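HcgC (Methanococcus maripaludis S2, PDB 5O4J) is a SAM-dependent C-methyltransferase that probably methylates a pyridinol precursor in biosynthesis of the iron-guanylylpyridinol cofactor of [Fe]-hydrogenase. Local coordinates at residues Asp135-His140 / Lys146-Asp151; Thr165-Lys170 / Ile185-Arg190. All blocks are in the same frame, centred on the assembly; numbering follows the deposited sequence. Where two conformers were deposited one is given.

Contact 1. Residues Asp135-His140 / Lys146-Asp151. With SO4 (sulfate ion), chain F.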
ATOM      1  N   ASP A 135      26.822  -1.991  -5.977  1.00 19.35           N
ATOM      2  CA  ASP A 135      26.009  -0.796  -6.192  1.00 18.46           C
ATOM      3  C   ASP A 135      24.990  -0.694  -5.058  1.00 19.75           C
ATOM      4  O   ASP A 135      24.096  -1.549  -4.952  1.00 19.53           O
ATOM      5  CB  ASP A 135      25.328  -0.880  -7.558  1.00 18.67           C
ATOM      6  CG  ASP A 135      24.419   0.300  -7.855  1.00 21.10           C
ATOM      7  OD1 ASP A 135      24.352   1.255  -7.053  1.00 22.64           O
ATOM      8  OD2 ASP A 135      23.763   0.262  -8.924  1.00 23.87           O
ATOM      9  N   PRO A 136      25.096   0.319  -4.185  1.00 18.14           N
ATOM     10  CA  PRO A 136      24.139   0.434  -3.072  1.00 16.50           C
ATOM     11  C   PRO A 136      22.774   0.944  -3.496  1.00 17.66           C
ATOM     12  O   PRO A 136      21.817   0.828  -2.720  1.00 17.67           O
ATOM     13  CB  PRO A 136      24.820   1.435  -2.131  1.00 17.58           C
ATOM     14  CG  PRO A 136      25.564   2.325  -3.049  1.00 20.94           C
ATOM     15  CD  PRO A 136      26.069   1.428  -4.170  1.00 19.22           C
ATOM     16  N   LYS A 137      22.654   1.522  -4.686  1.00 19.61           N
ATOM     17  CA  LYS A 137      21.369   2.033  -5.133  1.00 18.88           C
ATOM     18  C   LYS A 137      20.383   0.893  -5.309  1.00 18.05           C
ATOM     19  O   LYS A 137      20.707  -0.132  -5.914  1.00 19.43           O
ATOM     20  CB  LYS A 137      21.523   2.778  -6.450  1.00 18.23           C
ATOM     21  CG  LYS A 137      22.412   4.005  -6.360  1.00 20.72           C
ATOM     22  CD  LYS A 137      22.365   4.818  -7.657  1.00 23.97           C
ATOM     23  CE  LYS A 137      22.780   4.001  -8.879  1.00 24.98           C
ATOM     24  NZ  LYS A 137      24.162   3.465  -8.772  1.00 25.33           N
ATOM     25  N   GLY A 138      19.181   1.087  -4.791  1.00 16.47           N
ATOM     26  CA  GLY A 138      18.067   0.201  -5.047  1.00 15.88           C
ATOM     27  C   GLY A 138      17.204   0.789  -6.142  1.00 17.64           C
ATOM     28  O   GLY A 138      17.715   1.141  -7.213  1.00 20.00           O
ATOM     29  N   ASN A 139      15.912   0.945  -5.878  1.00 16.93           N
ATOM     30  CA  ASN A 139      15.014   1.608  -6.809  1.00 19.94           C
ATOM     31  C   ASN A 139      15.169   3.124  -6.654  1.00 21.66           C
ATOM     32  O   ASN A 139      16.027   3.603  -5.909  1.00 20.77           O
ATOM     33  CB  ASN A 139      13.593   1.095  -6.587  1.00 21.10           C
ATOM     34  CG  ASN A 139      13.517  -0.437  -6.630  1.00 20.74           C
ATOM     35  OD1 ASN A 139      13.004  -1.071  -5.709  1.00 19.29           O
ATOM     36  ND2 ASN A 139      14.051  -1.036  -7.707  1.00 18.98           N
ATOM     37  N   HIS A 140      14.389   3.910  -7.397  1.00 20.22           N
ATOM     38  CA  HIS A 140      14.815   5.282  -7.646  1.00 19.13           C
ATOM     39  C   HIS A 140      14.564   6.214  -6.468  1.00 20.69           C
ATOM     40  O   HIS A 140      13.445   6.323  -5.954  1.00 21.51           O
ATOM     41  CB  HIS A 140      14.162   5.881  -8.889  1.00 20.51           C
ATOM     42  CG  HIS A 140      14.822   7.156  -9.314  1.00 20.51           C
ATOM     43  ND1 HIS A 140      16.165   7.219  -9.606  1.00 19.30           N
ATOM     44  CD2 HIS A 140      14.349   8.417  -9.435  1.00 23.30           C
ATOM     45  CE1 HIS A 140      16.488   8.460  -9.920  1.00 23.48           C
ATOM     46  NE2 HIS A 140      15.402   9.207  -9.826  1.00 24.27           N
ATOM     47  N   LYS A 146      22.252  10.917  -5.873  1.00 22.32           N
ATOM     48  CA  LYS A 146      23.188  12.044  -5.894  1.00 26.23           C
ATOM     49  C   LYS A 146      24.458  11.747  -5.102  1.00 26.77           C
ATOM     50  O   LYS A 146      25.536  12.248  -5.443  1.00 30.12           O
ATOM     51  CB  LYS A 146      22.499  13.291  -5.333  1.00 36.30           C
ATOM     52  CG  LYS A 146      23.311  14.573  -5.426  1.00 55.10           C
ATOM     53  CD  LYS A 146      22.623  15.720  -4.689  1.00 68.30           C
ATOM     54  CE  LYS A 146      23.604  16.521  -3.837  1.00 74.33           C
ATOM     55  NZ  LYS A 146      24.794  16.984  -4.603  1.00 75.53           N
ATOM     56  N   ILE A 147      24.355  10.960  -4.030  1.00 25.32           N
ATOM     57  CA  ILE A 147      25.522  10.683  -3.195  1.00 27.18           C
ATOM     58  C   ILE A 147      26.274   9.447  -3.651  1.00 25.26           C
ATOM     59  O   ILE A 147      27.416   9.235  -3.217  1.00 25.73           O
ATOM     60  CB  ILE A 147      25.120  10.537  -1.714  1.00 29.65           C
ATOM     61  CG1 ILE A 147      26.358  10.640  -0.820  1.00 39.55           C
ATOM     62  CG2 ILE A 147      24.396   9.217  -1.456  1.00 22.53           C
ATOM     63  CD1 ILE A 147      26.066  11.196   0.549  1.00 41.28           C
ATOM     64  N   ASP A 148      25.681   8.640  -4.526  1.00 24.41           N
ATOM     65  CA  ASP A 148      26.332   7.439  -5.020  1.00 22.33           C
ATOM     66  C   ASP A 148      27.439   7.790  -6.007  1.00 24.62           C
ATOM     67  O   ASP A 148      27.294   8.706  -6.821  1.00 25.54           O
ATOM     68  CB  ASP A 148      25.306   6.545  -5.706  1.00 22.60           C
ATOM     69  CG  ASP A 148      25.934   5.352  -6.378  1.00 24.73           C
ATOM     70  OD1 ASP A 148      26.412   4.445  -5.669  1.00 26.39           O
ATOM     71  OD2 ASP A 148      25.958   5.332  -7.622  1.00 25.01           O
ATOM     72  N   ASN A 149      28.550   7.051  -5.942  1.00 24.16           N
ATOM     73  CA  ASN A 149      29.628   7.217  -6.922  1.00 26.19           C
ATOM     74  C   ASN A 149      30.184   5.865  -7.347  1.00 24.58           C
ATOM     75  O   ASN A 149      31.383   5.719  -7.613  1.00 28.11           O
ATOM     76  CB  ASN A 149      30.744   8.102  -6.370  1.00 27.12           C
ATOM     77  CG  ASN A 149      31.488   7.452  -5.224  1.00 24.84           C
ATOM     78  OD1 ASN A 149      31.003   6.497  -4.628  1.00 24.59           O
ATOM     79  ND2 ASN A 149      32.680   7.973  -4.913  1.00 27.12           N
ATOM     80  N   THR A 150      29.307   4.864  -7.440  1.00 21.95           N
ATOM     81  CA  THR A 150      29.711   3.516  -7.823  1.00 21.15           C
ATOM     82  C   THR A 150      30.532   3.503  -9.107  1.00 22.10           C
ATOM     83  O   THR A 150      31.554   2.815  -9.194  1.00 23.94           O
ATOM     84  CB  THR A 150      28.461   2.639  -7.989  1.00 23.40           C
ATOM     85  OG1 THR A 150      27.846   2.440  -6.714  1.00 23.34           O
ATOM     86  CG2 THR A 150      28.794   1.271  -8.609  1.00 24.47           C
ATOM     87  N   ASP A 151      30.069   4.220 -10.130  1.00 23.59           N
ATOM     88  CA  ASP A 151      30.740   4.183 -11.425  1.00 29.74           C
ATOM     89  C   ASP A 151      32.168   4.697 -11.332  1.00 30.34           C
ATOM     90  O   ASP A 151      33.051   4.211 -12.051  1.00 31.82           O
ATOM     91  CB  ASP A 151      29.951   5.004 -12.443  1.00 38.01           C
ATOM     92  CG  ASP A 151      28.597   4.396 -12.762  1.00 56.94           C
ATOM     93  OD1 ASP A 151      28.555   3.301 -13.357  1.00 54.21           O
ATOM     94  OD2 ASP A 151      27.570   5.012 -12.405  1.00 75.35           O
TER
HETATM   95  S   SO4 F 302      16.043   0.508 -10.848  1.00 56.27           S
HETATM   96  O1  SO4 F 302      17.132  -0.389 -10.406  1.00 48.36           O
HETATM   97  O2  SO4 F 302      16.502   1.916 -10.780  1.00 60.68           O
HETATM   98  O3  SO4 F 302      14.887   0.320  -9.947  1.00 44.58           O
HETATM   99  O4  SO4 F 302      15.655   0.172 -12.235  1.00 78.12           O
HETATM  100  O   HOH W   1      25.726   2.721 -11.012  1.00 32.35           O

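Contact 2. Residues Thr165-Lys170 / Ile185-Arg190. With LI (lithium ion), chain I.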
ATOM      1  N   THR A 165      21.324  -5.723  -6.260  1.00 18.73           N
ATOM      2  CA  THR A 165      20.358  -6.538  -5.538  1.00 17.08           C
ATOM      3  C   THR A 165      19.063  -5.758  -5.401  1.00 16.44           C
ATOM      4  O   THR A 165      19.050  -4.659  -4.832  1.00 17.77           O
ATOM      5  CB  THR A 165      20.891  -6.957  -4.162  1.00 15.61           C
ATOM      6  OG1 THR A 165      22.198  -7.538  -4.288  1.00 16.57           O
ATOM      7  CG2 THR A 165      19.966  -7.983  -3.540  1.00 14.44           C
ATOM      8  N   TYR A 166      17.975  -6.345  -5.900  1.00 16.19           N
ATOM      9  CA  TYR A 166      16.659  -5.729  -5.870  1.00 16.11           C
ATOM     10  C   TYR A 166      15.635  -6.745  -5.388  1.00 17.14           C
ATOM     11  O   TYR A 166      15.894  -7.953  -5.325  1.00 19.02           O
ATOM     12  CB  TYR A 166      16.226  -5.221  -7.248  1.00 17.35           C
ATOM     13  CG  TYR A 166      17.255  -4.378  -7.953  1.00 17.14           C
ATOM     14  CD1 TYR A 166      17.595  -3.121  -7.480  1.00 19.39           C
ATOM     15  CD2 TYR A 166      17.876  -4.836  -9.111  1.00 19.34           C
ATOM     16  CE1 TYR A 166      18.540  -2.346  -8.137  1.00 21.68           C
ATOM     17  CE2 TYR A 166      18.815  -4.066  -9.772  1.00 21.46           C
ATOM     18  CZ  TYR A 166      19.144  -2.834  -9.288  1.00 22.04           C
ATOM     19  OH  TYR A 166      20.082  -2.077  -9.965  1.00 21.57           O
ATOM     20  N   ARG A 167      14.447  -6.246  -5.086  1.00 17.05           N
ATOM     21  CA  ARG A 167      13.304  -7.099  -4.796  1.00 16.92           C
ATOM     22  C   ARG A 167      12.367  -7.093  -6.002  1.00 16.92           C
ATOM     23  O   ARG A 167      11.921  -6.030  -6.454  1.00 16.88           O
ATOM     24  CB  ARG A 167      12.581  -6.625  -3.534  1.00 17.14           C
ATOM     25  CG  ARG A 167      13.475  -6.635  -2.299  1.00 17.14           C
ATOM     26  CD  ARG A 167      12.660  -6.539  -1.007  1.00 18.66           C
ATOM     27  NE  ARG A 167      11.970  -5.261  -0.921  1.00 17.18           N
ATOM     28  CZ  ARG A 167      10.727  -5.084  -0.488  1.00 17.30           C
ATOM     29  NH1 ARG A 167      10.219  -3.864  -0.445  1.00 19.79           N
ATOM     30  NH2 ARG A 167       9.988  -6.110  -0.104  1.00 16.33           N
ATOM     31  N   SER A 168      12.087  -8.275  -6.547  1.00 15.73           N
ATOM     32  CA  SER A 168      11.153  -8.369  -7.656  0.58 18.16           C
ATOM     33  C   SER A 168       9.782  -7.864  -7.223  1.00 18.36           C
ATOM     34  O   SER A 168       9.255  -8.275  -6.189  1.00 20.95           O
ATOM     35  CB  SER A 168      11.063  -9.818  -8.139  0.58 22.52           C
ATOM     36  OG  SER A 168      10.389 -10.623  -7.189  0.58 25.39           O
ATOM     37  N   SER A 169       9.222  -6.940  -8.000  1.00 16.87           N
ATOM     38  CA  SER A 169       7.889  -6.360  -7.837  1.00 18.20           C
ATOM     39  C   SER A 169       7.724  -5.440  -6.631  1.00 18.76           C
ATOM     40  O   SER A 169       6.610  -4.966  -6.402  1.00 19.13           O
ATOM     41  CB  SER A 169       6.798  -7.435  -7.750  1.00 22.26           C
ATOM     42  OG  SER A 169       6.698  -8.123  -8.980  1.00 25.37           O
ATOM     43  N   LYS A 170       8.770  -5.174  -5.852  1.00 17.42           N
ATOM     44  CA  LYS A 170       8.630  -4.387  -4.636  1.00 16.46           C
ATOM     45  C   LYS A 170       9.687  -3.296  -4.593  1.00 16.60           C
ATOM     46  O   LYS A 170      10.778  -3.447  -5.144  1.00 19.62           O
ATOM     47  CB  LYS A 170       8.760  -5.269  -3.380  1.00 19.12           C
ATOM     48  CG  LYS A 170       7.684  -6.334  -3.273  1.00 24.77           C
ATOM     49  CD  LYS A 170       6.341  -5.713  -2.970  1.00 34.27           C
ATOM     50  CE  LYS A 170       5.362  -6.754  -2.444  1.00 44.96           C
ATOM     51  NZ  LYS A 170       4.060  -6.140  -2.063  1.00 50.03           N
ATOM     52  N   ILE A 185      10.519  -7.638   5.968  1.00 16.37           N
ATOM     53  CA  ILE A 185       9.694  -7.788   7.155  1.00 15.60           C
ATOM     54  C   ILE A 185       8.490  -6.849   7.101  1.00 15.40           C
ATOM     55  O   ILE A 185       7.363  -7.253   7.416  1.00 16.31           O
ATOM     56  CB  ILE A 185      10.557  -7.584   8.419  1.00 16.68           C
ATOM     57  CG1 ILE A 185      11.530  -8.763   8.559  1.00 19.36           C
ATOM     58  CG2 ILE A 185       9.673  -7.471   9.652  1.00 17.74           C
ATOM     59  CD1 ILE A 185      12.598  -8.601   9.634  1.00 19.80           C
ATOM     60  N   MET A 186       8.700  -5.590   6.689  1.00 16.16           N
ATOM     61  CA  MET A 186       7.600  -4.628   6.643  1.00 18.30           C
ATOM     62  C   MET A 186       6.529  -5.047   5.641  1.00 19.52           C
ATOM     63  O   MET A 186       5.328  -5.000   5.945  1.00 18.33           O
ATOM     64  CB  MET A 186       8.142  -3.242   6.301  1.00 19.05           C
ATOM     65  CG  MET A 186       9.003  -2.633   7.384  1.00 20.31           C
ATOM     66  SD  MET A 186       8.134  -2.331   8.940  1.00 21.30           S
ATOM     67  CE  MET A 186       7.162  -0.914   8.452  1.00 23.69           C
ATOM     68  N   ASP A 187       6.938  -5.458   4.435  1.00 18.25           N
ATOM     69  CA  ASP A 187       5.957  -5.896   3.452  1.00 19.13           C
ATOM     70  C   ASP A 187       5.237  -7.153   3.939  1.00 19.25           C
ATOM     71  O   ASP A 187       4.031  -7.307   3.734  1.00 19.27           O
ATOM     72  CB  ASP A 187       6.630  -6.145   2.097  1.00 21.74           C
ATOM     73  CG  ASP A 187       6.862  -4.858   1.307  1.00 25.07           C
ATOM     74  OD1 ASP A 187       6.309  -3.813   1.693  1.00 26.83           O
ATOM     75  OD2 ASP A 187       7.583  -4.895   0.285  1.00 21.74           O
ATOM     76  N   SER A 188       5.958  -8.047   4.615  1.00 17.36           N
ATOM     77  CA  SER A 188       5.324  -9.240   5.165  1.00 16.32           C
ATOM     78  C   SER A 188       4.278  -8.874   6.207  1.00 18.02           C
ATOM     79  O   SER A 188       3.170  -9.413   6.192  1.00 16.48           O
ATOM     80  CB  SER A 188       6.378 -10.170   5.764  1.00 17.12           C
ATOM     81  OG  SER A 188       7.261 -10.657   4.776  1.00 18.19           O
ATOM     82  N   CYS A 189       4.609  -7.947   7.110  1.00 17.77           N
ATOM     83  CA  CYS A 189       3.672  -7.533   8.149  1.00 19.35           C
ATOM     84  C   CYS A 189       2.380  -6.998   7.558  1.00 20.27           C
ATOM     85  O   CYS A 189       1.292  -7.273   8.071  1.00 20.79           O
ATOM     86  CB  CYS A 189       4.308  -6.465   9.031  1.00 22.44           C
ATOM     87  SG  CYS A 189       5.465  -7.122  10.189  1.00 24.25           S
ATOM     88  N   ARG A 190       2.479  -6.207   6.498  1.00 22.28           N
ATOM     89  CA  ARG A 190       1.284  -5.587   5.953  1.00 24.66           C
ATOM     90  C   ARG A 190       0.351  -6.635   5.367  1.00 22.64           C
ATOM     91  O   ARG A 190      -0.870  -6.545   5.542  1.00 22.67           O
ATOM     92  CB  ARG A 190       1.684  -4.519   4.932  1.00 33.01           C
ATOM     93  CG  ARG A 190       2.418  -3.360   5.631  1.00 50.42           C
ATOM     94  CD  ARG A 190       2.613  -2.122   4.774  1.00 59.72           C
ATOM     95  NE  ARG A 190       4.024  -1.739   4.706  1.00 63.75           N
ATOM     96  CZ  ARG A 190       4.834  -1.986   3.677  1.00 66.99           C
ATOM     97  NH1 ARG A 190       4.386  -2.612   2.595  1.00 72.79           N
ATOM     98  NH2 ARG A 190       6.102  -1.596   3.726  1.00 61.27           N
TER
HETATM   99 LI    LI I 305       8.220  -9.422 -10.551  1.00  9.32          LI
HETATM  100  O   HOH W   2       9.714 -11.154 -11.130  1.00 33.73           O

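Contact 1. Residues Asp135-His140 / Lys146-Asp151
K137 and D148 meet at nearly a right angle, the lysine laying its chain against the aspartate before its ammonium closes a salt bridge from NZ to D148 OD2 at 2.8 Å. Two successive bends, at chi3 and chi4, curl the chain back, and the same NZ also reaches D135 OD1 at 2.8 Å. One ammonium thus joins two carboxylates whose nearest oxygens, OD1 of D135 and OD1 of D148, lie 4.0 Å apart; its charge probably offsets their repulsion. A water accepts a bond from NZ and donates one to D151 OD2.

NZ meets neither acid in its plane, standing 61° out of the D148 carboxylate. With CG of D148 anti to the backbone N (chi1 174°), OD1 offers its syn lone pair to the hydroxyl of T150, OG1 to OD1 2.7 Å. The ring of P136 packs on this pair, its CD 3.3 Å from T150 OG1. D135 OD2 has a separate salt bridge to K164. From the opposite face to NZ, the backbone N of K137 donates to D135 OD1, completing an Asx turn just after strand 130-134 of a Rossmann-like sheet, where P136 lines the pocket of the bound PJL ligand.

Contact 2. Residues Thr165-Lys170 / Ile185-Arg190
With CG anti to the carbonyl carbon (chi1 -60°) and a bend at chi3 of -65°, R167 sends its guanidinium from the end of strand 159-167 toward helix 177-193; D187, its CG likewise anti to the carbonyl carbon, extends from the helix to meet it. The result is a salt-bridge network of R167, D187 and R190, tying a strand of the Rossmann-like sheet to the helix that follows it in the chain.

R167 grips end-on with two nitrogens, yet both converge on a single oxygen: NH2 is 2.7 Å and NH1 2.9 Å from D187 OD2. That oxygen lies close to the guanidinium plane, while the two planes are turned 35° apart and both donors arrive from the same face of the carboxylate. R190 NH1 lies by D187 OD1 within the helix, at a modelled distance too short to be taken literally, so the details of that second pairing are doubtful.

Over the centre of the R167 guanidinium sits K170 CB, 3.4 Å above its plane, brought there by the type II turn from R167 to K170. The lysine's methylenes run past D187, but its ammonium pairs with E194 of the fourth subunit. S172 and F171 take further bonds from R167, at NE and NH1. Shortening R167 to an alanine is likely to leave D187 OD2 without these two donors and to break the ionic link between strand end and helix. Within the turn, S169 OG binds a lithium ion at 2.5 Å, and the oxygen of a water sits 2.4 Å from the same ion.

How the contacts relate
The two contacts show how the ends of two neighbouring parallel strands, 130-134 and 159-167, can be tied to the segments that follow them: contact 1 closes before contact 2 opens, and their centres lie 19 Å apart. They touch directly where N139 OD1 comes within 3.3 Å of K170 O, and where Y166 CE1 packs 3.7 Å from G138 O. Both face the second subunit, whose H140 ring meets Y166 of this chain, while Y166 of that subunit meets H140 here. Their relation to the ligands differs. The side chain of P136 in contact 1 is about 4 Å from the bound PJL, whereas that of R167 in contact 2 is about 11 Å from PJL and about 12 Å from S-adenosyl-L-homocysteine.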